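Local coordinates for protein 2-C-methyl-D-erythritol 4-phosphate cytidylyltransferase (Neisseria gonorrhoeae, PDB 1VGW) that probably catalyses the transfer of a cytidylyl group from CTP to 2-C-methyl-D-erythritol 4-phosphate, a step of non-mevalonate isoprenoid biosynthesis, at residues 39-44 with 69-74; 162-167 with 203-208. All coordinates share one frame; numbering follows the deposited sequence.

Contact 1: residues 39-44 with 69-74; sequences HVLGIF and TAFPQV
The phenyl ring of Phe71 receives Leu41 over one of its faces. CB of Leu41 stands 4.0 Å from the ring centroid, only 10° off the ring normal, which meets the geometry of a CH-pi contact over the middle of the ring. Toward one side of the ring the same leucine continues the contact with a methyl, CD1 of Leu41 lying 3.8 Å from CD1 of Phe71. The backbone also takes part: N of Gly42 approaches CZ of Phe71 obliquely at 4.2 Å, so the ring also reaches the main chain of the helix. With CG set opposite the carbonyl carbon and beside the backbone N in both Leu41 and Phe71 (chi1 -67° and -68°), side chains whose CB atoms already point at each other's segment run on into the gap and pass at a slant.

The contact joins helix 36-45 to the turn that follows helix 63-70, in the Rossmann-like part of this GT-A-type nucleotidyltransferase fold. Phe71 is the first residue past the latter helix to leave helical backbone angles, and it starts a type I beta turn that ends at Val74, just ahead of strand 75-77. At that far end of the turn, CG1 of Val74 meets the second leucine methyl, CD2 of Leu41, at 4.2 Å. Leu41 and Val74 both also pack on Val55 of strand 52-56, while Glu38 and Glu45 of the first helix touch the Phe71 side chain.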
ATOM      1  N   HIS B  39      -6.897  -4.573 -20.871  1.00 41.33           N
ATOM      2  CA  HIS B  39      -6.016  -3.488 -20.483  1.00 41.19           C
ATOM      3  C   HIS B  39      -4.613  -4.052 -20.161  1.00 40.84           C
ATOM      4  O   HIS B  39      -3.629  -3.392 -20.472  1.00 40.30           O
ATOM      5  CB  HIS B  39      -6.508  -2.766 -19.243  1.00 42.89           C
ATOM      6  CG  HIS B  39      -7.522  -1.705 -19.520  1.00 46.33           C
ATOM      7  ND1 HIS B  39      -7.182  -0.514 -20.134  1.00 45.98           N
ATOM      8  CD2 HIS B  39      -8.852  -1.655 -19.262  1.00 44.64           C
ATOM      9  CE1 HIS B  39      -8.274   0.230 -20.237  1.00 45.91           C
ATOM     10  NE2 HIS B  39      -9.288  -0.437 -19.718  1.00 46.45           N
ATOM     11  N   VAL B  40      -4.582  -5.195 -19.469  1.00 38.38           N
ATOM     12  CA  VAL B  40      -3.309  -5.807 -19.113  1.00 37.89           C
ATOM     13  C   VAL B  40      -2.548  -6.323 -20.353  1.00 35.61           C
ATOM     14  O   VAL B  40      -1.332  -6.150 -20.439  1.00 32.22           O
ATOM     15  CB  VAL B  40      -3.414  -6.923 -18.072  1.00 37.81           C
ATOM     16  CG1 VAL B  40      -2.087  -7.729 -18.029  1.00 43.73           C
ATOM     17  CG2 VAL B  40      -3.581  -6.342 -16.669  1.00 39.98           C
ATOM     18  N   LEU B  41      -3.249  -6.915 -21.304  1.00 33.43           N
ATOM     19  CA  LEU B  41      -2.600  -7.436 -22.504  1.00 35.50           C
ATOM     20  C   LEU B  41      -1.957  -6.318 -23.316  1.00 36.83           C
ATOM     21  O   LEU B  41      -0.862  -6.492 -23.872  1.00 35.96           O
ATOM     22  CB  LEU B  41      -3.582  -8.216 -23.365  1.00 32.28           C
ATOM     23  CG  LEU B  41      -4.098  -9.509 -22.744  1.00 33.60           C
ATOM     24  CD1 LEU B  41      -5.120 -10.155 -23.657  1.00 31.56           C
ATOM     25  CD2 LEU B  41      -2.937 -10.487 -22.465  1.00 30.26           C
ATOM     26  N   GLY B  42      -2.618  -5.163 -23.264  1.00 36.63           N
ATOM     27  CA  GLY B  42      -2.215  -3.960 -23.925  1.00 35.04           C
ATOM     28  C   GLY B  42      -0.854  -3.480 -23.486  1.00 36.12           C
ATOM     29  O   GLY B  42      -0.076  -2.949 -24.301  1.00 36.97           O
ATOM     30  N   ILE B  43      -0.533  -3.632 -22.214  1.00 35.34           N
ATOM     31  CA  ILE B  43       0.771  -3.185 -21.708  1.00 34.44           C
ATOM     32  C   ILE B  43       1.915  -4.027 -22.248  1.00 34.60           C
ATOM     33  O   ILE B  43       2.979  -3.500 -22.551  1.00 33.17           O
ATOM     34  CB  ILE B  43       0.754  -3.211 -20.167  1.00 32.72           C
ATOM     35  CG1 ILE B  43      -0.315  -2.185 -19.669  1.00 34.24           C
ATOM     36  CG2 ILE B  43       2.101  -2.875 -19.575  1.00 25.14           C
ATOM     37  CD1 ILE B  43      -0.647  -2.466 -18.172  1.00 37.32           C
ATOM     38  N   PHE B  44       1.763  -5.340 -22.376  1.00 34.71           N
ATOM     39  CA  PHE B  44       2.811  -6.210 -22.866  1.00 36.58           C
ATOM     40  C   PHE B  44       2.937  -6.218 -24.387  1.00 39.23           C
ATOM     41  O   PHE B  44       4.053  -6.119 -24.934  1.00 35.84           O
ATOM     42  CB  PHE B  44       2.590  -7.654 -22.358  1.00 32.59           C
ATOM     43  CG  PHE B  44       2.718  -7.754 -20.856  1.00 36.95           C
ATOM     44  CD1 PHE B  44       3.929  -7.904 -20.230  1.00 33.51           C
ATOM     45  CD2 PHE B  44       1.569  -7.679 -20.060  1.00 36.72           C
ATOM     46  CE1 PHE B  44       4.027  -7.944 -18.853  1.00 36.80           C
ATOM     47  CE2 PHE B  44       1.658  -7.742 -18.692  1.00 36.81           C
ATOM     48  CZ  PHE B  44       2.879  -7.890 -18.072  1.00 38.48           C
ATOM     49  N   THR B  69      -9.788 -12.647 -30.270  1.00 47.84           N
ATOM     50  CA  THR B  69     -10.009 -11.879 -31.504  1.00 44.25           C
ATOM     51  C   THR B  69      -9.458 -10.489 -31.402  1.00 44.09           C
ATOM     52  O   THR B  69      -9.138  -9.828 -32.391  1.00 46.68           O
ATOM     53  CB  THR B  69     -11.519 -11.800 -31.806  1.00 45.10           C
ATOM     54  OG1 THR B  69     -11.942 -13.049 -32.375  1.00 48.46           O
ATOM     55  CG2 THR B  69     -11.914 -10.673 -32.696  1.00 39.82           C
ATOM     56  N   ALA B  70      -9.328  -9.920 -30.201  1.00 41.77           N
ATOM     57  CA  ALA B  70      -8.758  -8.558 -30.186  1.00 42.45           C
ATOM     58  C   ALA B  70      -7.227  -8.592 -30.214  1.00 41.41           C
ATOM     59  O   ALA B  70      -6.594  -7.569 -30.548  1.00 39.92           O
ATOM     60  CB  ALA B  70      -9.280  -7.812 -28.972  1.00 45.62           C
ATOM     61  N   PHE B  71      -6.635  -9.705 -29.793  1.00 37.75           N
ATOM     62  CA  PHE B  71      -5.185  -9.893 -29.746  1.00 37.73           C
ATOM     63  C   PHE B  71      -4.777 -11.186 -30.462  1.00 37.00           C
ATOM     64  O   PHE B  71      -4.545 -12.263 -29.882  1.00 36.11           O
ATOM     65  CB  PHE B  71      -4.719  -9.909 -28.272  1.00 33.37           C
ATOM     66  CG  PHE B  71      -4.859  -8.578 -27.578  1.00 31.94           C
ATOM     67  CD1 PHE B  71      -5.998  -8.312 -26.812  1.00 34.27           C
ATOM     68  CD2 PHE B  71      -3.939  -7.580 -27.717  1.00 31.87           C
ATOM     69  CE1 PHE B  71      -6.188  -7.092 -26.211  1.00 32.12           C
ATOM     70  CE2 PHE B  71      -4.114  -6.350 -27.115  1.00 32.32           C
ATOM     71  CZ  PHE B  71      -5.244  -6.098 -26.362  1.00 32.26           C
ATOM     72  N   PRO B  72      -4.726 -11.138 -31.800  1.00 34.86           N
ATOM     73  CA  PRO B  72      -4.421 -12.297 -32.609  1.00 34.09           C
ATOM     74  C   PRO B  72      -3.079 -12.923 -32.298  1.00 32.55           C
ATOM     75  O   PRO B  72      -2.941 -14.161 -32.277  1.00 31.05           O
ATOM     76  CB  PRO B  72      -4.588 -11.811 -34.039  1.00 32.89           C
ATOM     77  CG  PRO B  72      -4.384 -10.342 -33.968  1.00 34.19           C
ATOM     78  CD  PRO B  72      -4.918  -9.925 -32.617  1.00 33.94           C
ATOM     79  N   GLN B  73      -2.073 -12.144 -31.923  1.00 30.74           N
ATOM     80  CA  GLN B  73      -0.798 -12.759 -31.571  1.00 35.76           C
ATOM     81  C   GLN B  73      -0.723 -13.316 -30.165  1.00 36.54           C
ATOM     82  O   GLN B  73       0.179 -14.121 -29.868  1.00 37.66           O
ATOM     83  CB  GLN B  73       0.379 -11.806 -31.853  1.00 37.79           C
ATOM     84  CG  GLN B  73       0.769 -11.855 -33.330  1.00 34.70           C
ATOM     85  CD  GLN B  73       1.723 -10.765 -33.724  1.00 36.81           C
ATOM     86  OE1 GLN B  73       1.837  -9.727 -33.074  1.00 40.55           O
ATOM     87  NE2 GLN B  73       2.396 -10.980 -34.853  1.00 34.00           N
ATOM     88  N   VAL B  74      -1.611 -12.921 -29.256  1.00 35.47           N
ATOM     89  CA  VAL B  74      -1.599 -13.479 -27.900  1.00 33.45           C
ATOM     90  C   VAL B  74      -2.092 -14.911 -27.911  1.00 34.38           C
ATOM     91  O   VAL B  74      -2.981 -15.301 -28.660  1.00 33.22           O
ATOM     92  CB  VAL B  74      -2.506 -12.612 -26.999  1.00 30.03           C
ATOM     93  CG1 VAL B  74      -2.799 -13.273 -25.667  1.00 26.06           C
ATOM     94  CG2 VAL B  74      -1.902 -11.250 -26.827  1.00 25.56           C
TER

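Contact 2: residues 162-167 with 203-208; sequences GLWQAQ and PLLIQG
Leu205 lays a methyl over the pyrrole ring of Trp164, the two side chains crossing obliquely. CD1 of Leu205 is 4.1 Å from the centroid of the five-membered ring and 11° off its normal, a CH-pi contact over the face. Over the whole bicyclic system this methyl sits off centre, and its nearest ring atom is CD1 of Trp164, 4.0 Å from CD1 of Leu205. Gln207 takes up a different attitude toward the same indole: its side chain crosses that of Trp164 at about a right angle, with amide and ring planes 60° apart. The CB of Gln207 points away from the other strand, but a bend at chi2 (64°) brings the amide back, so that OE1 of Gln207 lies 3.8 Å from CZ3 of Trp164, obliquely to the ring.

Strands 163-167 and 204-207 do not pair with each other. Both flank strand 136-141 in the mixed central sheet, the first antiparallel to it and the second parallel, so their side chains meet across that intervening strand, where Pro141 touches both Trp164 and Gln207. Leu163, Trp164 and Gln165 also form an antiparallel ladder with the second subunit, whose Ala149 packs on Trp164 and Leu205.

At the C-terminal ends of the two strands, the side chain of Gln167, extended beyond CG, brings OE1 to 3.6 Å from CA of Gly208. Its amide is held from beyond both segments: OE1 of Gln167 accepts a hydrogen bond from ND2 of Asn212, and NE2 donates to O of Asp209.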
ATOM      1  N   GLY B 162      14.243  -2.756   6.511  1.00 38.32           N
ATOM      2  CA  GLY B 162      14.568  -3.610   5.405  1.00 35.40           C
ATOM      3  C   GLY B 162      13.434  -4.423   4.827  1.00 37.08           C
ATOM      4  O   GLY B 162      13.753  -5.311   3.992  1.00 38.46           O
ATOM      5  N   LEU B 163      12.160  -4.179   5.113  1.00 33.58           N
ATOM      6  CA  LEU B 163      11.054  -4.951   4.593  1.00 31.94           C
ATOM      7  C   LEU B 163      10.409  -4.324   3.349  1.00 32.07           C
ATOM      8  O   LEU B 163      10.498  -3.107   3.160  1.00 28.69           O
ATOM      9  CB  LEU B 163       9.951  -5.222   5.615  1.00 29.43           C
ATOM     10  CG  LEU B 163      10.299  -5.923   6.921  1.00 33.01           C
ATOM     11  CD1 LEU B 163       9.047  -6.489   7.600  1.00 22.57           C
ATOM     12  CD2 LEU B 163      11.322  -7.066   6.677  1.00 30.52           C
ATOM     13  N   TRP B 164       9.939  -5.194   2.436  1.00 30.30           N
ATOM     14  CA  TRP B 164       9.354  -4.844   1.161  1.00 30.09           C
ATOM     15  C   TRP B 164       8.041  -5.572   0.862  1.00 29.12           C
ATOM     16  O   TRP B 164       7.852  -6.742   1.197  1.00 30.32           O
ATOM     17  CB  TRP B 164      10.340  -5.237  -0.008  1.00 26.55           C
ATOM     18  CG  TRP B 164      11.616  -4.472   0.015  1.00 31.76           C
ATOM     19  CD1 TRP B 164      12.618  -4.577   0.954  1.00 32.44           C
ATOM     20  CD2 TRP B 164      12.096  -3.497  -0.922  1.00 30.84           C
ATOM     21  NE1 TRP B 164      13.590  -3.660   0.726  1.00 32.49           N
ATOM     22  CE2 TRP B 164      13.321  -2.999  -0.433  1.00 31.25           C
ATOM     23  CE3 TRP B 164      11.575  -2.943  -2.081  1.00 33.08           C
ATOM     24  CZ2 TRP B 164      14.047  -2.000  -1.072  1.00 33.29           C
ATOM     25  CZ3 TRP B 164      12.304  -1.959  -2.744  1.00 39.08           C
ATOM     26  CH2 TRP B 164      13.534  -1.500  -2.242  1.00 38.32           C
ATOM     27  N   GLN B 165       7.155  -4.972   0.064  1.00 28.10           N
ATOM     28  CA  GLN B 165       5.924  -5.633  -0.337  1.00 29.78           C
ATOM     29  C   GLN B 165       6.059  -6.092  -1.795  1.00 29.93           C
ATOM     30  O   GLN B 165       6.333  -5.263  -2.651  1.00 30.59           O
ATOM     31  CB  GLN B 165       4.724  -4.681  -0.261  1.00 33.74           C
ATOM     32  CG  GLN B 165       4.547  -4.014   1.078  1.00 43.21           C
ATOM     33  CD  GLN B 165       3.863  -2.657   0.942  1.00 48.66           C
ATOM     34  OE1 GLN B 165       2.650  -2.579   0.780  1.00 52.33           O
ATOM     35  NE2 GLN B 165       4.679  -1.608   1.000  1.00 48.58           N
ATOM     36  N   ALA B 166       5.829  -7.369  -2.062  1.00 28.84           N
ATOM     37  CA  ALA B 166       5.963  -7.897  -3.396  1.00 26.92           C
ATOM     38  C   ALA B 166       4.815  -7.501  -4.312  1.00 30.30           C
ATOM     39  O   ALA B 166       3.646  -7.418  -3.874  1.00 31.72           O
ATOM     40  CB  ALA B 166       6.054  -9.423  -3.284  1.00 12.06           C
ATOM     41  N   GLN B 167       5.094  -7.229  -5.560  1.00 30.45           N
ATOM     42  CA  GLN B 167       4.142  -6.952  -6.625  1.00 29.96           C
ATOM     43  C   GLN B 167       4.412  -7.986  -7.732  1.00 31.44           C
ATOM     44  O   GLN B 167       4.932  -9.074  -7.387  1.00 33.70           O
ATOM     45  CB  GLN B 167       4.295  -5.550  -7.186  1.00 29.03           C
ATOM     46  CG  GLN B 167       4.062  -4.439  -6.189  1.00 30.97           C
ATOM     47  CD  GLN B 167       4.061  -3.048  -6.776  1.00 34.23           C
ATOM     48  OE1 GLN B 167       4.865  -2.704  -7.668  1.00 30.36           O
ATOM     49  NE2 GLN B 167       3.149  -2.209  -6.261  1.00 29.83           N
ATOM     50  N   PRO B 203      16.412 -14.101  -5.310  1.00 27.72           N
ATOM     51  CA  PRO B 203      16.061 -13.206  -6.430  1.00 27.38           C
ATOM     52  C   PRO B 203      16.322 -11.757  -6.124  1.00 27.74           C
ATOM     53  O   PRO B 203      16.351 -11.370  -4.946  1.00 28.45           O
ATOM     54  CB  PRO B 203      14.601 -13.494  -6.702  1.00 25.27           C
ATOM     55  CG  PRO B 203      14.357 -14.833  -6.110  1.00 25.85           C
ATOM     56  CD  PRO B 203      15.230 -14.860  -4.855  1.00 25.26           C
ATOM     57  N   LEU B 204      16.591 -10.937  -7.146  1.00 29.05           N
ATOM     58  CA  LEU B 204      16.805  -9.503  -6.894  1.00 31.03           C
ATOM     59  C   LEU B 204      15.472  -8.828  -6.534  1.00 31.13           C
ATOM     60  O   LEU B 204      14.394  -9.315  -6.911  1.00 30.62           O
ATOM     61  CB  LEU B 204      17.387  -8.784  -8.123  1.00 27.83           C
ATOM     62  CG  LEU B 204      18.615  -9.300  -8.819  1.00 33.78           C
ATOM     63  CD1 LEU B 204      18.866  -8.568 -10.141  1.00 35.09           C
ATOM     64  CD2 LEU B 204      19.866  -9.112  -7.963  1.00 37.88           C
ATOM     65  N   LEU B 205      15.531  -7.688  -5.859  1.00 32.03           N
ATOM     66  CA  LEU B 205      14.354  -6.869  -5.585  1.00 32.13           C
ATOM     67  C   LEU B 205      14.505  -5.586  -6.450  1.00 32.61           C
ATOM     68  O   LEU B 205      15.465  -4.836  -6.240  1.00 30.63           O
ATOM     69  CB  LEU B 205      14.192  -6.437  -4.133  1.00 31.12           C
ATOM     70  CG  LEU B 205      13.688  -7.478  -3.146  1.00 34.50           C
ATOM     71  CD1 LEU B 205      14.147  -7.154  -1.731  1.00 34.37           C
ATOM     72  CD2 LEU B 205      12.177  -7.662  -3.186  1.00 31.28           C
ATOM     73  N   ILE B 206      13.580  -5.396  -7.379  1.00 32.88           N
ATOM     74  CA  ILE B 206      13.572  -4.215  -8.266  1.00 31.55           C
ATOM     75  C   ILE B 206      12.372  -3.315  -7.915  1.00 32.74           C
ATOM     76  O   ILE B 206      11.251  -3.743  -7.591  1.00 28.93           O
ATOM     77  CB  ILE B 206      13.515  -4.676  -9.713  1.00 31.94           C
ATOM     78  CG1 ILE B 206      14.880  -5.358 -10.091  1.00 33.64           C
ATOM     79  CG2 ILE B 206      13.195  -3.618 -10.724  1.00 26.32           C
ATOM     80  CD1 ILE B 206      14.621  -6.842 -10.348  1.00 35.42           C
ATOM     81  N   GLN B 207      12.606  -2.024  -7.856  1.00 33.45           N
ATOM     82  CA  GLN B 207      11.634  -1.021  -7.500  1.00 34.66           C
ATOM     83  C   GLN B 207      10.414  -1.044  -8.391  1.00 36.65           C
ATOM     84  O   GLN B 207      10.513  -0.918  -9.610  1.00 38.24           O
ATOM     85  CB  GLN B 207      12.260   0.373  -7.500  1.00 31.26           C
ATOM     86  CG  GLN B 207      11.336   1.497  -7.192  1.00 36.92           C
ATOM     87  CD  GLN B 207      10.702   1.544  -5.818  1.00 39.40           C
ATOM     88  OE1 GLN B 207      11.237   1.116  -4.770  1.00 39.14           O
ATOM     89  NE2 GLN B 207       9.509   2.150  -5.803  1.00 40.00           N
ATOM     90  N   GLY B 208       9.231  -1.207  -7.778  1.00 37.53           N
ATOM     91  CA  GLY B 208       7.986  -1.227  -8.540  1.00 36.04           C
ATOM     92  C   GLY B 208       7.378   0.174  -8.629  1.00 36.73           C
ATOM     93  O   GLY B 208       8.051   1.128  -9.031  1.00 35.56           O
TER

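How the contacts relate
Contacts 1 and 2 lie on opposite sides of the chain's centre, their own centres about 27 Å apart, and share no segment. Both are partly buried, with two buried residues each among those that touch, and in contact 2 one exposed. Contact 1 joins a helix to the turn after another helix and is wholly apolar apart from a backbone nitrogen; no other chain of the assembly touches it, and it lies away from the residues predicted to act in the active site. Contact 2 links two strands of the central sheet. Both use an aliphatic group over an aromatic face, but contact 2 adds glutamine amides. It borders the second subunit, and its Gln167 side chain is about 8 Å from that of Lys214, predicted to position the methylerythritol phosphate substrate.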